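Local structure of polysaccharide biosynthesis protein CapD (6BWC) at residues K21-P32 against L48-I59. The protein is an NADP-binding short-chain dehydrogenase family enzyme, called Pen, required for CMP-pseudaminic acid biosynthesis, and probably acts on UDP-N-acetylglucosamine. The protein carries 2 engineered substitutions. Numbering follows the deposited sequence.
Sequences KSILSNVLQEKP and LQEEFRDKNRNI
Leu28 spreads its two methyl groups over Phe52, Ile59 and Asn58: CD1 lies 3.6 Å from Phe52 CE2 and 3.5 Å from Ile59 CD1, while CD2 rests against the side-chain amide of Asn58. Leu28 and Ile59 meet nearly at right angles; the Phe52 ring is approached obliquely by Leu28 CD1 and, more distantly, by Leu24 CD2, 4.3 Å from Phe52 CZ. With CG anti to the backbone N in both Leu24 (chi1 173°) and Leu48, these leucines face each other tip to tip, CD2 to CD2 at 4.1 Å. Lys21 runs alongside Leu48 in the opposite sense, its CD 3.5 Å from Leu48 CD1. Beyond this apolar contact, Lys21 NZ makes a long, weak salt bridge to Glu51 OE2 (3.3 Å). At the other end, Asn58 ND2 gives a nearly straight (176°) but weak hydrogen bond to Pro32 O at 3.4 Å. Leu24 and Leu28 also touch Val35 of strand 34-39, while Leu48 and Phe52 touch Tyr61 of strand 59-63, placing the contact over one edge of the Rossmann-type sheet. Helix 18-29 is thus joined to the end of helix 42-51, the loop after it and the start of strand 59-63, probably held mainly by apolar side chains, since both polar links are weak.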
ATOM      1  N   LYS C  21       1.334  31.739  -3.401  1.00 21.07           N
ATOM      2  CA  LYS C  21       0.505  32.809  -3.959  1.00 23.18           C
ATOM      3  C   LYS C  21       1.342  33.881  -4.648  1.00 23.81           C
ATOM      4  O   LYS C  21       1.046  34.259  -5.791  1.00 24.94           O
ATOM      5  CB  LYS C  21      -0.353  33.507  -2.909  1.00 25.49           C
ATOM      6  CG  LYS C  21      -1.648  32.792  -2.534  1.00 28.24           C
ATOM      7  CD  LYS C  21      -2.737  33.783  -2.087  1.00 30.46           C
ATOM      8  CE  LYS C  21      -2.389  34.601  -0.841  1.00 31.52           C
ATOM      9  NZ  LYS C  21      -2.855  36.015  -0.980  1.00 31.26           N
ATOM     10  N   SER C  22       2.377  34.386  -3.979  1.00 22.73           N
ATOM     11  CA  SER C  22       3.198  35.436  -4.602  1.00 22.41           C
ATOM     12  C   SER C  22       3.761  34.960  -5.958  1.00 22.73           C
ATOM     13  O   SER C  22       3.626  35.673  -6.952  1.00 22.27           O
ATOM     14  CB  SER C  22       4.319  35.938  -3.678  1.00 21.83           C
ATOM     15  OG  SER C  22       4.587  37.310  -3.918  1.00 20.42           O
ATOM     16  N   ILE C  23       4.330  33.748  -6.004  1.00 22.55           N
ATOM     17  CA  ILE C  23       4.744  33.131  -7.293  1.00 22.89           C
ATOM     18  C   ILE C  23       3.602  33.107  -8.337  1.00 23.34           C
ATOM     19  O   ILE C  23       3.837  33.402  -9.509  1.00 23.55           O
ATOM     20  CB  ILE C  23       5.272  31.681  -7.126  1.00 22.13           C
ATOM     21  CG1 ILE C  23       6.584  31.663  -6.326  1.00 22.26           C
ATOM     22  CG2 ILE C  23       5.502  31.020  -8.496  1.00 21.43           C
ATOM     23  CD1 ILE C  23       6.967  30.293  -5.790  1.00 22.44           C
ATOM     24  N   LEU C  24       2.395  32.724  -7.901  1.00 23.35           N
ATOM     25  CA  LEU C  24       1.194  32.648  -8.757  1.00 22.65           C
ATOM     26  C   LEU C  24       0.938  33.931  -9.507  1.00 22.65           C
ATOM     27  O   LEU C  24       0.821  33.917 -10.732  1.00 22.38           O
ATOM     28  CB  LEU C  24      -0.057  32.312  -7.923  1.00 22.04           C
ATOM     29  CG  LEU C  24      -1.427  32.353  -8.587  1.00 21.02           C
ATOM     30  CD1 LEU C  24      -1.378  31.621  -9.921  1.00 21.45           C
ATOM     31  CD2 LEU C  24      -2.476  31.741  -7.673  1.00 20.34           C
ATOM     32  N   SER C  25       0.836  35.027  -8.762  1.00 22.28           N
ATOM     33  CA  SER C  25       0.566  36.324  -9.365  1.00 22.82           C
ATOM     34  C   SER C  25       1.750  36.820 -10.219  1.00 23.27           C
ATOM     35  O   SER C  25       1.543  37.487 -11.229  1.00 24.79           O
ATOM     36  CB  SER C  25       0.167  37.349  -8.303  1.00 22.49           C
ATOM     37  OG  SER C  25       1.079  37.335  -7.225  1.00 23.28           O
ATOM     38  N   ASN C  26       2.978  36.464  -9.865  1.00 23.24           N
ATOM     39  CA  ASN C  26       4.125  36.918 -10.654  1.00 23.83           C
ATOM     40  C   ASN C  26       4.162  36.163 -11.957  1.00 23.01           C
ATOM     41  O   ASN C  26       4.324  36.775 -13.001  1.00 23.16           O
ATOM     42  CB  ASN C  26       5.455  36.812  -9.886  1.00 25.11           C
ATOM     43  CG  ASN C  26       5.661  37.970  -8.876  1.00 26.24           C
ATOM     44  OD1 ASN C  26       6.640  38.708  -8.964  1.00 27.74           O
ATOM     45  ND2 ASN C  26       4.743  38.117  -7.911  1.00 26.39           N
ATOM     46  N   VAL C  27       3.952  34.849 -11.891  1.00 22.11           N
ATOM     47  CA  VAL C  27       3.856  34.002 -13.085  1.00 21.90           C
ATOM     48  C   VAL C  27       2.670  34.408 -13.949  1.00 21.48           C
ATOM     49  O   VAL C  27       2.739  34.305 -15.157  1.00 20.21           O
ATOM     50  CB  VAL C  27       3.823  32.471 -12.734  1.00 22.24           C
ATOM     51  CG1 VAL C  27       3.210  31.607 -13.845  1.00 22.37           C
ATOM     52  CG2 VAL C  27       5.221  31.959 -12.424  1.00 21.63           C
ATOM     53  N   LEU C  28       1.596  34.873 -13.327  1.00 23.02           N
ATOM     54  CA  LEU C  28       0.392  35.282 -14.069  1.00 24.76           C
ATOM     55  C   LEU C  28       0.590  36.494 -14.993  1.00 26.22           C
ATOM     56  O   LEU C  28      -0.085  36.591 -16.013  1.00 25.94           O
ATOM     57  CB  LEU C  28      -0.812  35.516 -13.120  1.00 24.77           C
ATOM     58  CG  LEU C  28      -1.662  34.289 -12.717  1.00 24.54           C
ATOM     59  CD1 LEU C  28      -2.703  34.639 -11.663  1.00 24.15           C
ATOM     60  CD2 LEU C  28      -2.358  33.646 -13.909  1.00 24.92           C
ATOM     61  N   GLN C  29       1.501  37.403 -14.652  1.00 28.48           N
ATOM     62  CA  GLN C  29       1.760  38.574 -15.504  1.00 30.19           C
ATOM     63  C   GLN C  29       2.590  38.277 -16.761  1.00 28.27           C
ATOM     64  O   GLN C  29       2.549  39.071 -17.704  1.00 29.29           O
ATOM     65  CB  GLN C  29       2.369  39.726 -14.699  1.00 34.01           C
ATOM     66  CG  GLN C  29       1.308  40.556 -13.986  1.00 38.41           C
ATOM     67  CD  GLN C  29       1.859  41.338 -12.807  1.00 46.10           C
ATOM     68  OE1 GLN C  29       3.077  41.556 -12.697  1.00 51.81           O
ATOM     69  NE2 GLN C  29       0.962  41.765 -11.907  1.00 49.09           N
ATOM     70  N   GLU C  30       3.322  37.163 -16.798  1.00 25.20           N
ATOM     71  CA  GLU C  30       3.909  36.690 -18.066  1.00 24.30           C
ATOM     72  C   GLU C  30       2.920  35.924 -18.973  1.00 24.66           C
ATOM     73  O   GLU C  30       3.267  35.501 -20.082  1.00 23.57           O
ATOM     74  CB  GLU C  30       5.141  35.844 -17.803  1.00 23.55           C
ATOM     75  CG  GLU C  30       6.336  36.665 -17.360  1.00 22.51           C
ATOM     76  CD  GLU C  30       7.463  35.805 -16.851  1.00 21.56           C
ATOM     77  OE1 GLU C  30       7.647  34.691 -17.379  1.00 21.71           O
ATOM     78  OE2 GLU C  30       8.162  36.245 -15.925  1.00 20.34           O
ATOM     79  N   LYS C  31       1.693  35.749 -18.495  1.00 25.44           N
ATOM     80  CA  LYS C  31       0.565  35.361 -19.335  1.00 26.48           C
ATOM     81  C   LYS C  31       0.725  33.931 -19.892  1.00 24.46           C
ATOM     82  O   LYS C  31       0.887  33.741 -21.078  1.00 24.23           O
ATOM     83  CB  LYS C  31       0.370  36.419 -20.434  1.00 29.06           C
ATOM     84  CG  LYS C  31      -1.065  36.562 -20.932  1.00 32.48           C
ATOM     85  CD  LYS C  31      -1.896  37.495 -20.058  1.00 34.91           C
ATOM     86  CE  LYS C  31      -1.657  38.975 -20.349  1.00 37.59           C
ATOM     87  NZ  LYS C  31      -2.260  39.897 -19.319  1.00 39.62           N
ATOM     88  N   PRO C  32       0.692  32.919 -19.012  1.00 23.62           N
ATOM     89  CA  PRO C  32       0.857  31.516 -19.386  1.00 23.17           C
ATOM     90  C   PRO C  32      -0.438  30.883 -19.811  1.00 21.27           C
ATOM     91  O   PRO C  32      -1.504  31.456 -19.563  1.00 19.91           O
ATOM     92  CB  PRO C  32       1.286  30.874 -18.068  1.00 24.00           C
ATOM     93  CG  PRO C  32       0.496  31.623 -17.047  1.00 24.09           C
ATOM     94  CD  PRO C  32       0.418  33.041 -17.566  1.00 24.23           C
ATOM     95  N   LEU C  48      -8.707  32.063  -1.958  1.00 25.02           N
ATOM     96  CA  LEU C  48      -7.928  32.405  -3.157  1.00 24.61           C
ATOM     97  C   LEU C  48      -8.818  32.544  -4.364  1.00 24.41           C
ATOM     98  O   LEU C  48      -8.799  33.572  -5.025  1.00 24.69           O
ATOM     99  CB  LEU C  48      -6.855  31.342  -3.442  1.00 25.30           C
ATOM    100  CG  LEU C  48      -5.863  31.511  -4.618  1.00 25.35           C
ATOM    101  CD1 LEU C  48      -5.090  32.817  -4.545  1.00 24.92           C
ATOM    102  CD2 LEU C  48      -4.880  30.341  -4.644  1.00 24.98           C
ATOM    103  N   GLN C  49      -9.599  31.512  -4.638  1.00 24.67           N
ATOM    104  CA  GLN C  49     -10.653  31.575  -5.660  1.00 26.19           C
ATOM    105  C   GLN C  49     -11.390  32.943  -5.639  1.00 26.05           C
ATOM    106  O   GLN C  49     -11.474  33.653  -6.638  1.00 24.14           O
ATOM    107  CB  GLN C  49     -11.671  30.439  -5.423  1.00 27.75           C
ATOM    108  CG  GLN C  49     -12.258  29.796  -6.673  1.00 29.52           C
ATOM    109  CD  GLN C  49     -12.428  28.284  -6.531  1.00 30.39           C
ATOM    110  OE1 GLN C  49     -13.537  27.766  -6.558  1.00 30.38           O
ATOM    111  NE2 GLN C  49     -11.316  27.572  -6.371  1.00 30.82           N
ATOM    112  N   GLU C  50     -11.885  33.318  -4.470  1.00 27.34           N
ATOM    113  CA  GLU C  50     -12.668  34.541  -4.335  1.00 29.52           C
ATOM    114  C   GLU C  50     -11.825  35.820  -4.493  1.00 32.09           C
ATOM    115  O   GLU C  50     -12.295  36.846  -4.997  1.00 34.29           O
ATOM    116  CB  GLU C  50     -13.402  34.551  -2.996  1.00 28.41           C
ATOM    117  CG  GLU C  50     -14.682  35.354  -3.051  1.00 28.22           C
ATOM    118  CD  GLU C  50     -15.755  34.737  -3.919  1.00 26.99           C
ATOM    119  OE1 GLU C  50     -15.767  33.506  -4.161  1.00 25.64           O
ATOM    120  OE2 GLU C  50     -16.615  35.512  -4.348  1.00 27.85           O
ATOM    121  N   GLU C  51     -10.577  35.743  -4.078  1.00 32.94           N
ATOM    122  CA  GLU C  51      -9.657  36.849  -4.216  1.00 34.27           C
ATOM    123  C   GLU C  51      -9.244  37.052  -5.675  1.00 35.59           C
ATOM    124  O   GLU C  51      -8.864  38.145  -6.053  1.00 35.24           O
ATOM    125  CB  GLU C  51      -8.458  36.552  -3.347  1.00 35.16           C
ATOM    126  CG  GLU C  51      -7.493  37.676  -3.108  1.00 36.19           C
ATOM    127  CD  GLU C  51      -6.311  37.169  -2.321  1.00 38.15           C
ATOM    128  OE1 GLU C  51      -6.503  36.236  -1.489  1.00 35.81           O
ATOM    129  OE2 GLU C  51      -5.192  37.678  -2.563  1.00 41.84           O
ATOM    130  N   PHE C  52      -9.320  36.001  -6.489  1.00 38.03           N
ATOM    131  CA  PHE C  52      -9.068  36.097  -7.932  1.00 40.42           C
ATOM    132  C   PHE C  52     -10.403  36.076  -8.676  1.00 45.03           C
ATOM    133  O   PHE C  52     -10.645  35.208  -9.504  1.00 45.61           O
ATOM    134  CB  PHE C  52      -8.112  34.967  -8.393  1.00 38.76           C
ATOM    135  CG  PHE C  52      -6.670  35.218  -8.041  1.00 36.25           C
ATOM    136  CD1 PHE C  52      -6.257  35.246  -6.717  1.00 34.85           C
ATOM    137  CD2 PHE C  52      -5.735  35.486  -9.028  1.00 35.82           C
ATOM    138  CE1 PHE C  52      -4.937  35.520  -6.382  1.00 34.00           C
ATOM    139  CE2 PHE C  52      -4.411  35.752  -8.700  1.00 35.00           C
ATOM    140  CZ  PHE C  52      -4.013  35.765  -7.374  1.00 34.12           C
ATOM    141  N   ARG C  53     -11.270  37.044  -8.368  1.00 53.32           N
ATOM    142  CA  ARG C  53     -12.631  37.110  -8.947  1.00 57.99           C
ATOM    143  C   ARG C  53     -12.652  37.149 -10.477  1.00 59.12           C
ATOM    144  O   ARG C  53     -13.353  36.348 -11.109  1.00 58.74           O
ATOM    145  CB  ARG C  53     -13.468  38.284  -8.381  1.00 64.78           C
ATOM    146  CG  ARG C  53     -12.806  39.674  -8.240  1.00 69.73           C
ATOM    147  CD  ARG C  53     -12.542  40.070  -6.775  1.00 73.92           C
ATOM    148  NE  ARG C  53     -13.740  39.886  -5.935  1.00 78.66           N
ATOM    149  CZ  ARG C  53     -13.766  39.697  -4.607  1.00 79.32           C
ATOM    150  NH1 ARG C  53     -12.644  39.680  -3.877  1.00 78.79           N
ATOM    151  NH2 ARG C  53     -14.945  39.522  -3.994  1.00 78.81           N
ATOM    152  N   ASP C  54     -11.870  38.062 -11.056  1.00 60.73           N
ATOM    153  CA  ASP C  54     -11.836  38.287 -12.515  1.00 62.13           C
ATOM    154  C   ASP C  54     -10.536  37.837 -13.243  1.00 60.13           C
ATOM    155  O   ASP C  54     -10.537  37.671 -14.465  1.00 54.32           O
ATOM    156  CB  ASP C  54     -12.147  39.759 -12.787  1.00 60.84           C
ATOM    157  CG  ASP C  54     -13.586  40.131 -12.404  1.00 62.07           C
ATOM    158  OD1 ASP C  54     -14.082  39.750 -11.308  1.00 56.67           O
ATOM    159  OD2 ASP C  54     -14.229  40.813 -13.221  1.00 65.69           O
ATOM    160  N   LYS C  55      -9.461  37.611 -12.492  1.00 59.71           N
ATOM    161  CA  LYS C  55      -8.217  37.056 -13.039  1.00 63.51           C
ATOM    162  C   LYS C  55      -8.271  35.512 -13.253  1.00 61.99           C
ATOM    163  O   LYS C  55      -7.478  34.957 -14.040  1.00 56.29           O
ATOM    164  CB  LYS C  55      -7.027  37.440 -12.133  1.00 67.71           C
ATOM    165  CG  LYS C  55      -6.864  38.947 -11.898  1.00 71.24           C
ATOM    166  CD  LYS C  55      -7.379  39.443 -10.539  1.00 71.54           C
ATOM    167  CE  LYS C  55      -8.142  40.759 -10.673  1.00 71.87           C
ATOM    168  NZ  LYS C  55      -8.390  41.438  -9.370  1.00 70.40           N
ATOM    169  N   ASN C  56      -9.181  34.830 -12.539  1.00 60.36           N
ATOM    170  CA  ASN C  56      -9.398  33.377 -12.696  1.00 58.87           C
ATOM    171  C   ASN C  56      -9.969  33.032 -14.046  1.00 58.88           C
ATOM    172  O   ASN C  56     -11.158  33.259 -14.307  1.00 63.75           O
ATOM    173  CB  ASN C  56     -10.396  32.817 -11.672  1.00 57.34           C
ATOM    174  CG  ASN C  56      -9.777  32.507 -10.338  1.00 56.06           C
ATOM    175  OD1 ASN C  56      -8.564  32.406 -10.198  1.00 58.42           O
ATOM    176  ND2 ASN C  56     -10.626  32.349  -9.339  1.00 55.32           N
ATOM    177  N   ARG C  57      -9.126  32.453 -14.884  1.00 54.14           N
ATOM    178  CA  ARG C  57      -9.552  31.934 -16.185  1.00 51.67           C
ATOM    179  C   ARG C  57      -8.432  31.126 -16.803  1.00 43.52           C
ATOM    180  O   ARG C  57      -8.701  30.126 -17.447  1.00 42.34           O
ATOM    181  CB  ARG C  57     -10.024  33.044 -17.143  1.00 56.85           C
ATOM    182  CG  ARG C  57      -9.082  34.232 -17.242  1.00 62.73           C
ATOM    183  CD  ARG C  57      -9.628  35.351 -18.125  1.00 66.98           C
ATOM    184  NE  ARG C  57      -8.525  36.123 -18.714  1.00 69.67           N
ATOM    185  CZ  ARG C  57      -7.748  36.998 -18.063  1.00 66.56           C
ATOM    186  NH1 ARG C  57      -7.926  37.272 -16.767  1.00 64.95           N
ATOM    187  NH2 ARG C  57      -6.773  37.616 -18.721  1.00 65.86           N
ATOM    188  N   ASN C  58      -7.189  31.580 -16.617  1.00 36.27           N
ATOM    189  CA  ASN C  58      -5.995  30.745 -16.819  1.00 32.47           C
ATOM    190  C   ASN C  58      -5.454  30.093 -15.514  1.00 28.70           C
ATOM    191  O   ASN C  58      -4.294  29.689 -15.459  1.00 27.50           O
ATOM    192  CB  ASN C  58      -4.905  31.530 -17.601  1.00 33.14           C
ATOM    193  CG  ASN C  58      -4.459  32.834 -16.909  1.00 33.52           C
ATOM    194  OD1 ASN C  58      -5.187  33.429 -16.089  1.00 32.52           O
ATOM    195  ND2 ASN C  58      -3.254  33.287 -17.252  1.00 32.54           N
ATOM    196  N   ILE C  59      -6.313  29.961 -14.492  1.00 25.85           N
ATOM    197  CA  ILE C  59      -5.975  29.351 -13.200  1.00 23.58           C
ATOM    198  C   ILE C  59      -6.874  28.159 -12.954  1.00 22.98           C
ATOM    199  O   ILE C  59      -8.059  28.232 -13.213  1.00 23.12           O
ATOM    200  CB  ILE C  59      -6.202  30.322 -12.036  1.00 23.19           C
ATOM    201  CG1 ILE C  59      -5.430  31.621 -12.289  1.00 23.99           C
ATOM    202  CG2 ILE C  59      -5.779  29.691 -10.713  1.00 23.03           C
ATOM    203  CD1 ILE C  59      -5.466  32.628 -11.154  1.00 23.95           C
TER